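Local coordinates for glutamine amidotransferase domain-containing protein (Streptococcus mutans, PDB 3L7N), which probably acts as a class I glutamine amidotransferase, releasing ammonia from glutamine for transfer to an acceptor that remains undefined, at residues A[29-34]-A[38-43]; A[47-52]-A[74-79]; A[111-116]-A[192-197]. All blocks are in the same frame, centred on the assembly; numbering follows the deposited sequence.

Contact 1: A[29-34]-A[38-43]; sequences SMTKVY and KLPKDI
T31, near the end of strand 27-32, and V33, in the 3-10 turn just after it, meet K38, L39 and P40 in the loop that follows. In this class I glutamine amidotransferase fold, strand 27-32 is an outermost strand of the sheet, at its parallel end, and the loop carries the chain on towards strand 48-51. The segments bury 147 Å² between them, both sides summed.

The apolar part centres on one methyl of L39. Its CD1 lies 3.9 Å from V33 CG1 and equally far from T31 CG2, so it bridges the strand and the turn. The T31 and L39 side chains cross at about a right angle, a methyl of one meeting a methyl of the other. L39 also touches I6 and the helix residues A72 and E73, while V33 rests on Y67 and E73; L39 thus fills the angle between the strand end, strand 2-7 and helix 70-82. P40 adds a van der Waals contact, its ring CD 3.4 Å from T31 OG1, and also touches H4 of strand 2-7.

The bond to CB of T31 points at the loop, and the two branches part there: CG2 stands anti to the backbone N and faces L39, whereas OG1 (chi1 -66°) stands beside that N and faces the proline. Backbone pairing of S29, T31 and V33 is with strand 2-7, and K32 N is hydrogen-bonded to the E37 carboxylate, tying the strand to the start of the loop.

Polar contact across the segments is indirect, through a water between threonine and loop. It lies 2.6 Å from T31 OG1 and donates to the backbone oxygen K38 O at 2.9 Å.

Contact 2: A[47-52]-A[74-79]; sequences DMLILM and VKLIQK
No ring or planar polar group takes part where L49 and L51 meet L76 and I77; the contact is aliphatic throughout. Two residues apart on strand 48-51, L49 and L51 project from the face that turns to helix 70-82, and two consecutive helix residues receive them. All four are buried, and 170 Å² of surface is covered, both sides summed.

The pair L51 and I77 fits more closely. Both methyls of the leucine fork lie against the CG1-CD1 arm of the isoleucine from the strand side: L51 CD1 is 3.8 Å from I77 CG1, and L51 CD2 is 3.9 Å from I77 CD1. That arm reaches the strand although the first bond of I77 runs across the contact rather than at it; its CG1 is anti to the carbonyl carbon (chi1 -73°), and the ethyl end turns inwards. The second pair is looser. L49 CD2 approaches L76 CD2 at 4.2 Å, the two branched ends passing at a slant. L49 points at the helix from CB on; with CG anti to the backbone N (chi1 178°), CD2 is the branch that meets L76. The nearest CA atoms, those of L49 and I77, are still 8.2 Å apart.

Neighbouring elements close the layer: L49 touches I6 of strand 2-7, L51 touches I87 of strand 86-90, and I77 also packs on A100 of helix 92-100. L51 further reaches the G89, C91 and G93 region, whose sequence is consistent with a nucleophile elbow. Strand, covering helix and the parallel strand 86-90, to which L49 is hydrogen-bonded through its backbone, make up a classic beta-alpha-beta crossover of the amidotransferase core.

Contact 3: A[111-116]-A[192-197]; sequences KEIGNY and AQEDDL
The corner between strands 106-113 and 115-120 packs, through I113, on the link between two helices: on E194, just after helix 184-193, and on L197, where the chain moves on to the helix that follows. I113 precedes G114, at which the chain turns and whose backbone angles (phi 146°) call for glycine. I113 uses two branches. CG2, anti to the backbone N, lies 3.9 Å from L197 CD1, the two side chains sliding past each other in opposite directions. CD1, at the end of the longer arm, comes to 4.1 Å from E194 OE1, a loose contact of methyl with carboxylate.

The E194 chain bends at chi2 (52°), and its polar end is held elsewhere: OE1 accepts a hydrogen bond from the indole NE1 of W142. K111 NZ lies 5.9 Å from E194 OE2, too far for a salt bridge, although the opposite charges may still attract.

W142 of strand 136-143 also packs on I113, so one tryptophan meets both partners. M213 of helix 210-214 touches I113 and L197 alike, A210 of that helix touches L197, and Q200 of helix 197-203 lies against K111 and E194.

Contacts 1 and 2 are neighbours in the parallel half of the sheet, their centres 10 Å apart; contact 1 touches helix 70-82, on which one segment of contact 2 lies. K41 O of the 38-43 loop lies 3.1 Å from K79 NZ, a probable hydrogen bond. P40 O packs 3.9 Å from L76 CD1. Contact 3 is remote, its centre 28 Å from that of contact 1 and 27 Å from that of contact 2, and it lies across the centre of the chain from contact 2, where the same mixed sheet continues in antiparallel strands. Contact 2 touches the presumed nucleophile elbow around C91 through L51. The three contacts follow in series along the chain.

Contact 1: A[29-34]-A[38-43]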
loop_
_atom_site.group_PDB
_atom_site.type_symbol
_atom_site.label_atom_id
_atom_site.label_comp_id
_atom_site.label_asym_id
_atom_site.label_seq_id
_atom_site.Cartn_x
_atom_site.Cartn_y
_atom_site.Cartn_z
ATOM N N SER A 29 2.036 -17.049 1.391
ATOM C CA SER A 29 2.390 -17.406 -0.021
ATOM C C SER A 29 2.519 -16.149 -0.820
ATOM O O SER A 29 2.093 -15.121 -0.374
ATOM C CB SER A 29 1.346 -18.342 -0.643
ATOM O OG SER A 29 0.042 -17.992 -0.228
ATOM N N MET A 30 3.114 -16.207 -1.993
ATOM C CA MET A 30 3.303 -14.996 -2.762
ATOM C C MET A 30 3.127 -15.210 -4.250
ATOM O O MET A 30 3.257 -16.306 -4.725
ATOM C CB MET A 30 4.660 -14.490 -2.549
ATOM C CG MET A 30 4.896 -13.914 -1.274
ATOM S SD MET A 30 6.622 -14.104 -0.919
ATOM C CE MET A 30 6.949 -12.643 -0.051
ATOM N N THR A 31 2.917 -14.139 -5.003
ATOM C CA THR A 31 2.906 -14.241 -6.422
ATOM C C THR A 31 3.784 -13.176 -6.874
ATOM O O THR A 31 3.526 -12.008 -6.625
ATOM C CB THR A 31 1.459 -14.005 -7.008
ATOM O OG1 THR A 31 0.587 -15.062 -6.586
ATOM C CG2 THR A 31 1.490 -13.974 -8.511
ATOM N N LYS A 32 4.853 -13.507 -7.522
ATOM C CA LYS A 32 5.701 -12.446 -7.953
ATOM C C LYS A 32 5.439 -12.140 -9.441
ATOM O O LYS A 32 6.041 -12.770 -10.319
ATOM C CB LYS A 32 7.131 -12.795 -7.680
ATOM C CG LYS A 32 7.434 -12.869 -6.265
ATOM C CD LYS A 32 8.735 -13.608 -5.984
ATOM C CE LYS A 32 8.917 -13.863 -4.496
ATOM N NZ LYS A 32 10.079 -14.676 -4.217
ATOM N N VAL A 33 4.474 -11.241 -9.735
ATOM C CA VAL A 33 4.046 -11.079 -11.119
ATOM C C VAL A 33 5.159 -10.667 -12.062
ATOM O O VAL A 33 5.197 -11.103 -13.190
ATOM C CB VAL A 33 2.870 -10.201 -11.260
ATOM C CG1 VAL A 33 1.789 -10.693 -10.397
ATOM C CG2 VAL A 33 3.215 -8.757 -10.936
ATOM N N TYR A 34 6.123 -9.904 -11.556
ATOM C CA TYR A 34 7.280 -9.504 -12.343
ATOM C C TYR A 34 8.136 -10.680 -12.783
ATOM O O TYR A 34 9.031 -10.505 -13.652
ATOM C CB TYR A 34 8.149 -8.440 -11.579
ATOM C CG TYR A 34 8.623 -8.900 -10.244
ATOM C CD1 TYR A 34 9.895 -9.441 -10.082
ATOM C CD2 TYR A 34 7.794 -8.821 -9.125
ATOM C CE1 TYR A 34 10.324 -9.906 -8.859
ATOM C CE2 TYR A 34 8.211 -9.272 -7.899
ATOM C CZ TYR A 34 9.485 -9.834 -7.770
ATOM O OH TYR A 34 9.904 -10.311 -6.541
ATOM N N LYS A 38 2.001 -16.775 -12.194
ATOM C CA LYS A 38 0.503 -16.702 -12.482
ATOM C C LYS A 38 -0.291 -16.360 -11.207
ATOM O O LYS A 38 -0.078 -16.971 -10.150
ATOM C CB LYS A 38 0.027 -18.033 -13.038
ATOM C CG LYS A 38 -0.162 -18.083 -14.489
ATOM C CD LYS A 38 0.677 -17.107 -15.257
ATOM C CE LYS A 38 -0.106 -16.808 -16.596
ATOM N NZ LYS A 38 0.499 -15.820 -17.511
ATOM N N LEU A 39 -1.184 -15.368 -11.309
ATOM C CA LEU A 39 -2.102 -15.006 -10.195
ATOM C C LEU A 39 -2.912 -16.231 -9.751
ATOM O O LEU A 39 -3.288 -17.042 -10.569
ATOM C CB LEU A 39 -3.068 -13.936 -10.654
ATOM C CG LEU A 39 -3.008 -12.445 -10.243
ATOM C CD1 LEU A 39 -1.740 -11.998 -9.529
ATOM C CD2 LEU A 39 -3.300 -11.569 -11.442
ATOM N N PRO A 40 -3.230 -16.325 -8.449
ATOM C CA PRO A 40 -4.109 -17.397 -8.026
ATOM C C PRO A 40 -5.394 -17.372 -8.826
ATOM O O PRO A 40 -5.953 -16.296 -9.051
ATOM C CB PRO A 40 -4.418 -17.050 -6.555
ATOM C CG PRO A 40 -3.546 -15.952 -6.185
ATOM C CD PRO A 40 -2.685 -15.564 -7.311
ATOM N N LYS A 41 -5.912 -18.543 -9.204
ATOM C CA LYS A 41 -7.247 -18.565 -9.807
ATOM C C LYS A 41 -8.426 -18.634 -8.781
ATOM O O LYS A 41 -9.519 -18.083 -9.039
ATOM C CB LYS A 41 -7.358 -19.620 -10.902
ATOM C CG LYS A 41 -6.863 -19.071 -12.356
ATOM C CD LYS A 41 -5.481 -19.728 -12.787
ATOM C CE LYS A 41 -5.567 -21.337 -12.680
ATOM N NZ LYS A 41 -4.213 -22.029 -12.734
ATOM N N ASP A 42 -8.133 -19.199 -7.577
ATOM C CA ASP A 42 -9.158 -19.425 -6.458
ATOM C C ASP A 42 -8.901 -18.547 -5.280
ATOM O O ASP A 42 -7.780 -18.638 -4.649
ATOM C CB ASP A 42 -9.073 -20.898 -5.927
ATOM C CG ASP A 42 -9.297 -21.888 -6.991
ATOM O OD1 ASP A 42 -10.113 -21.579 -7.892
ATOM O OD2 ASP A 42 -8.619 -22.953 -7.004
ATOM N N ILE A 43 -9.954 -17.906 -4.787
ATOM C CA ILE A 43 -9.863 -17.282 -3.548
ATOM C C ILE A 43 -9.768 -18.278 -2.384
ATOM O O ILE A 43 -9.645 -17.877 -1.222
ATOM C CB ILE A 43 -10.959 -16.301 -3.325
ATOM C CG1 ILE A 43 -12.259 -16.871 -3.705
ATOM C CG2 ILE A 43 -10.724 -15.119 -4.082
ATOM C CD1 ILE A 43 -13.219 -16.764 -2.640
HETATM O O HOH W 1 1.046 -17.495 -7.481
#

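Contact 2: A[47-52]-A[74-79]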
loop_
_atom_site.group_PDB
_atom_site.type_symbol
_atom_site.label_atom_id
_atom_site.label_comp_id
_atom_site.label_asym_id
_atom_site.label_seq_id
_atom_site.Cartn_x
_atom_site.Cartn_y
_atom_site.Cartn_z
ATOM N N ASP A 47 -6.840 -16.546 3.222
ATOM C CA ASP A 47 -7.747 -15.919 4.143
ATOM C C ASP A 47 -7.593 -14.406 4.020
ATOM O O ASP A 47 -8.513 -13.666 4.320
ATOM C CB ASP A 47 -7.388 -16.314 5.571
ATOM C CG ASP A 47 -7.602 -17.805 5.851
ATOM O OD1 ASP A 47 -8.748 -18.328 5.618
ATOM O OD2 ASP A 47 -6.657 -18.449 6.394
ATOM N N MET A 48 -6.391 -13.951 3.681
ATOM C CA MET A 48 -6.147 -12.556 3.556
ATOM C C MET A 48 -5.231 -12.307 2.356
ATOM O O MET A 48 -4.377 -13.116 2.068
ATOM C CB MET A 48 -5.507 -12.045 4.829
ATOM C CG MET A 48 -4.910 -10.678 4.758
ATOM S SD MET A 48 -4.220 -10.190 6.369
ATOM C CE MET A 48 -3.786 -8.477 6.090
ATOM N N LEU A 49 -5.430 -11.180 1.660
ATOM C CA LEU A 49 -4.752 -10.888 0.409
ATOM C C LEU A 49 -4.124 -9.506 0.607
ATOM O O LEU A 49 -4.816 -8.561 0.970
ATOM C CB LEU A 49 -5.781 -10.820 -0.720
ATOM C CG LEU A 49 -5.314 -10.476 -2.105
ATOM C CD1 LEU A 49 -4.304 -11.506 -2.630
ATOM C CD2 LEU A 49 -6.513 -10.364 -3.056
ATOM N N ILE A 50 -2.836 -9.391 0.421
ATOM C CA ILE A 50 -2.170 -8.153 0.600
ATOM C C ILE A 50 -1.520 -7.888 -0.700
ATOM O O ILE A 50 -0.777 -8.734 -1.176
ATOM C CB ILE A 50 -1.068 -8.309 1.665
ATOM C CG1 ILE A 50 -1.689 -8.695 2.969
ATOM C CG2 ILE A 50 -0.239 -7.086 1.777
ATOM C CD1 ILE A 50 -0.714 -8.842 4.073
ATOM N N LEU A 51 -1.846 -6.761 -1.343
ATOM C CA LEU A 51 -1.258 -6.439 -2.649
ATOM C C LEU A 51 -0.358 -5.247 -2.439
ATOM O O LEU A 51 -0.824 -4.224 -1.992
ATOM C CB LEU A 51 -2.365 -6.047 -3.687
ATOM C CG LEU A 51 -3.507 -7.016 -4.056
ATOM C CD1 LEU A 51 -4.690 -6.673 -3.322
ATOM C CD2 LEU A 51 -3.840 -7.032 -5.569
ATOM N N MET A 52 0.930 -5.378 -2.770
ATOM C CA MET A 52 1.906 -4.323 -2.557
ATOM C C MET A 52 2.026 -3.367 -3.755
ATOM O O MET A 52 1.380 -3.558 -4.756
ATOM C CB MET A 52 3.268 -4.942 -2.265
ATOM C CG MET A 52 3.345 -5.605 -0.884
ATOM S SD MET A 52 3.140 -4.438 0.452
ATOM C CE MET A 52 2.121 -5.465 1.323
ATOM N N VAL A 74 -7.505 -6.721 -10.653
ATOM C CA VAL A 74 -8.838 -6.161 -10.286
ATOM C C VAL A 74 -9.902 -7.285 -10.059
ATOM O O VAL A 74 -10.554 -7.343 -8.990
ATOM C CB VAL A 74 -9.356 -5.144 -11.300
ATOM C CG1 VAL A 74 -10.787 -4.750 -10.953
ATOM C CG2 VAL A 74 -8.435 -3.897 -11.358
ATOM N N LYS A 75 -10.008 -8.211 -10.974
ATOM C CA LYS A 75 -10.966 -9.283 -10.761
ATOM C C LYS A 75 -10.630 -10.090 -9.550
ATOM O O LYS A 75 -11.525 -10.551 -8.826
ATOM C CB LYS A 75 -11.081 -10.185 -11.974
ATOM C CG LYS A 75 -11.457 -9.472 -13.231
ATOM C CD LYS A 75 -12.456 -10.344 -14.084
ATOM C CE LYS A 75 -12.648 -9.720 -15.524
ATOM N NZ LYS A 75 -12.594 -10.803 -16.552
ATOM N N LEU A 76 -9.344 -10.315 -9.313
ATOM C CA LEU A 76 -8.961 -11.148 -8.148
ATOM C C LEU A 76 -9.404 -10.418 -6.841
ATOM O O LEU A 76 -10.026 -11.047 -5.928
ATOM C CB LEU A 76 -7.458 -11.470 -8.159
ATOM C CG LEU A 76 -6.910 -11.985 -6.871
ATOM C CD1 LEU A 76 -7.217 -13.412 -6.679
ATOM C CD2 LEU A 76 -5.455 -11.772 -6.825
ATOM N N ILE A 77 -9.187 -9.070 -6.784
ATOM C CA ILE A 77 -9.715 -8.276 -5.637
ATOM C C ILE A 77 -11.275 -8.437 -5.488
ATOM O O ILE A 77 -11.782 -8.728 -4.409
ATOM C CB ILE A 77 -9.361 -6.837 -5.719
ATOM C CG1 ILE A 77 -7.903 -6.619 -5.408
ATOM C CG2 ILE A 77 -10.154 -6.055 -4.714
ATOM C CD1 ILE A 77 -7.334 -5.510 -6.176
ATOM N N GLN A 78 -11.997 -8.301 -6.577
ATOM C CA GLN A 78 -13.407 -8.394 -6.504
ATOM C C GLN A 78 -13.875 -9.741 -6.018
ATOM O O GLN A 78 -14.827 -9.807 -5.180
ATOM C CB GLN A 78 -14.004 -8.096 -7.824
ATOM C CG GLN A 78 -13.830 -6.752 -8.238
ATOM C CD GLN A 78 -14.143 -6.593 -9.618
ATOM O OE1 GLN A 78 -14.328 -5.510 -10.084
ATOM N NE2 GLN A 78 -14.225 -7.689 -10.325
ATOM N N LYS A 79 -13.262 -10.851 -6.562
ATOM C CA LYS A 79 -13.575 -12.225 -6.057
ATOM C C LYS A 79 -13.290 -12.287 -4.610
ATOM O O LYS A 79 -14.085 -12.800 -3.831
ATOM C CB LYS A 79 -12.782 -13.317 -6.804
ATOM C CG LYS A 79 -13.069 -13.363 -8.407
ATOM C CD LYS A 79 -12.573 -14.735 -9.090
ATOM C CE LYS A 79 -13.391 -16.061 -8.536
ATOM N NZ LYS A 79 -12.495 -17.360 -8.412
#

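Contact 3: A[111-116]-A[192-197]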
loop_
_atom_site.group_PDB
_atom_site.type_symbol
_atom_site.label_atom_id
_atom_site.label_comp_id
_atom_site.label_asym_id
_atom_site.label_seq_id
_atom_site.Cartn_x
_atom_site.Cartn_y
_atom_site.Cartn_z
ATOM N N LYS A 111 2.956 15.118 -5.341
ATOM C CA LYS A 111 3.744 13.884 -5.220
ATOM C C LYS A 111 4.586 13.850 -3.961
ATOM O O LYS A 111 5.014 14.873 -3.471
ATOM C CB LYS A 111 4.562 13.631 -6.466
ATOM C CG LYS A 111 6.019 13.855 -6.356
ATOM C CD LYS A 111 6.591 13.875 -7.790
ATOM C CE LYS A 111 7.630 12.802 -7.978
ATOM N NZ LYS A 111 7.696 12.312 -9.423
ATOM N N GLU A 112 4.728 12.676 -3.379
ATOM C CA GLU A 112 5.301 12.564 -2.036
ATOM C C GLU A 112 6.278 11.374 -1.943
ATOM O O GLU A 112 5.933 10.231 -2.268
ATOM C CB GLU A 112 4.211 12.426 -0.987
ATOM C CG GLU A 112 3.269 13.584 -0.877
ATOM C CD GLU A 112 2.080 13.278 0.085
ATOM O OE1 GLU A 112 1.812 14.093 1.047
ATOM O OE2 GLU A 112 1.473 12.189 -0.058
ATOM N N ILE A 113 7.484 11.659 -1.483
ATOM C CA ILE A 113 8.571 10.693 -1.453
ATOM C C ILE A 113 9.385 10.983 -0.210
ATOM O O ILE A 113 10.151 11.899 -0.193
ATOM C CB ILE A 113 9.495 10.874 -2.683
ATOM C CG1 ILE A 113 8.754 10.548 -3.984
ATOM C CG2 ILE A 113 10.720 10.080 -2.518
ATOM C CD1 ILE A 113 9.651 10.420 -5.177
ATOM N N GLY A 114 9.141 10.265 0.849
ATOM C CA GLY A 114 9.842 10.512 2.038
ATOM C C GLY A 114 8.981 10.255 3.180
ATOM O O GLY A 114 7.961 9.671 3.035
ATOM N N ASN A 115 9.382 10.703 4.353
ATOM C CA ASN A 115 8.593 10.442 5.539
ATOM C C ASN A 115 7.841 11.675 6.023
ATOM O O ASN A 115 8.444 12.627 6.475
ATOM C CB ASN A 115 9.455 9.830 6.652
ATOM C CG ASN A 115 10.145 8.574 6.216
ATOM O OD1 ASN A 115 11.345 8.542 6.111
ATOM N ND2 ASN A 115 9.367 7.540 5.904
ATOM N N TYR A 116 6.504 11.660 5.844
ATOM C CA TYR A 116 5.655 12.803 6.207
ATOM C C TYR A 116 4.501 12.424 7.135
ATOM O O TYR A 116 4.166 11.241 7.292
ATOM C CB TYR A 116 5.161 13.515 4.986
ATOM C CG TYR A 116 6.263 14.093 4.145
ATOM C CD1 TYR A 116 6.883 15.300 4.496
ATOM C CD2 TYR A 116 6.681 13.457 2.988
ATOM C CE1 TYR A 116 7.888 15.832 3.717
ATOM C CE2 TYR A 116 7.660 14.008 2.178
ATOM C CZ TYR A 116 8.278 15.178 2.556
ATOM O OH TYR A 116 9.302 15.690 1.778
ATOM N N ALA A 192 17.673 3.348 -5.157
ATOM C CA ALA A 192 18.488 2.813 -6.250
ATOM C C ALA A 192 17.738 2.826 -7.516
ATOM O O ALA A 192 18.307 2.964 -8.560
ATOM C CB ALA A 192 18.950 1.431 -5.929
ATOM N N GLN A 193 16.416 2.674 -7.429
ATOM C CA GLN A 193 15.544 2.716 -8.649
ATOM C C GLN A 193 15.199 4.156 -9.136
ATOM O O GLN A 193 14.907 4.360 -10.311
ATOM C CB GLN A 193 14.260 1.872 -8.463
ATOM C CG GLN A 193 13.690 1.359 -9.801
ATOM C CD GLN A 193 14.704 0.348 -10.577
ATOM O OE1 GLN A 193 15.697 -0.167 -9.990
ATOM N NE2 GLN A 193 14.412 0.082 -11.852
ATOM N N GLU A 194 15.249 5.131 -8.222
ATOM C CA GLU A 194 14.770 6.486 -8.526
ATOM C C GLU A 194 15.719 7.273 -9.365
ATOM O O GLU A 194 16.815 7.598 -8.935
ATOM C CB GLU A 194 14.444 7.264 -7.249
ATOM C CG GLU A 194 13.532 8.498 -7.484
ATOM C CD GLU A 194 12.236 8.158 -8.281
ATOM O OE1 GLU A 194 11.267 7.586 -7.676
ATOM O OE2 GLU A 194 12.205 8.436 -9.513
ATOM N N ASP A 195 15.269 7.644 -10.551
ATOM C CA ASP A 195 15.997 8.632 -11.388
ATOM C C ASP A 195 15.924 10.103 -10.878
ATOM O O ASP A 195 14.852 10.752 -10.895
ATOM C CB ASP A 195 15.558 8.532 -12.840
ATOM C CG ASP A 195 16.147 7.309 -13.530
ATOM O OD1 ASP A 195 17.339 6.943 -13.204
ATOM O OD2 ASP A 195 15.427 6.675 -14.351
ATOM N N ASP A 196 17.061 10.611 -10.436
ATOM C CA ASP A 196 17.148 11.990 -9.978
ATOM C C ASP A 196 16.283 12.233 -8.819
ATOM O O ASP A 196 15.301 12.918 -8.929
ATOM C CB ASP A 196 16.777 12.960 -11.094
ATOM C CG ASP A 196 17.993 13.527 -11.783
ATOM O OD1 ASP A 196 18.810 14.266 -11.097
ATOM O OD2 ASP A 196 18.183 13.195 -12.995
ATOM N N LEU A 197 16.654 11.671 -7.684
ATOM C CA LEU A 197 16.033 12.042 -6.441
ATOM C C LEU A 197 16.673 13.360 -5.948
ATOM O O LEU A 197 16.069 14.133 -5.175
ATOM C CB LEU A 197 16.221 10.935 -5.432
ATOM C CG LEU A 197 15.662 11.218 -4.072
ATOM C CD1 LEU A 197 14.185 11.012 -4.057
ATOM C CD2 LEU A 197 16.327 10.371 -3.075
#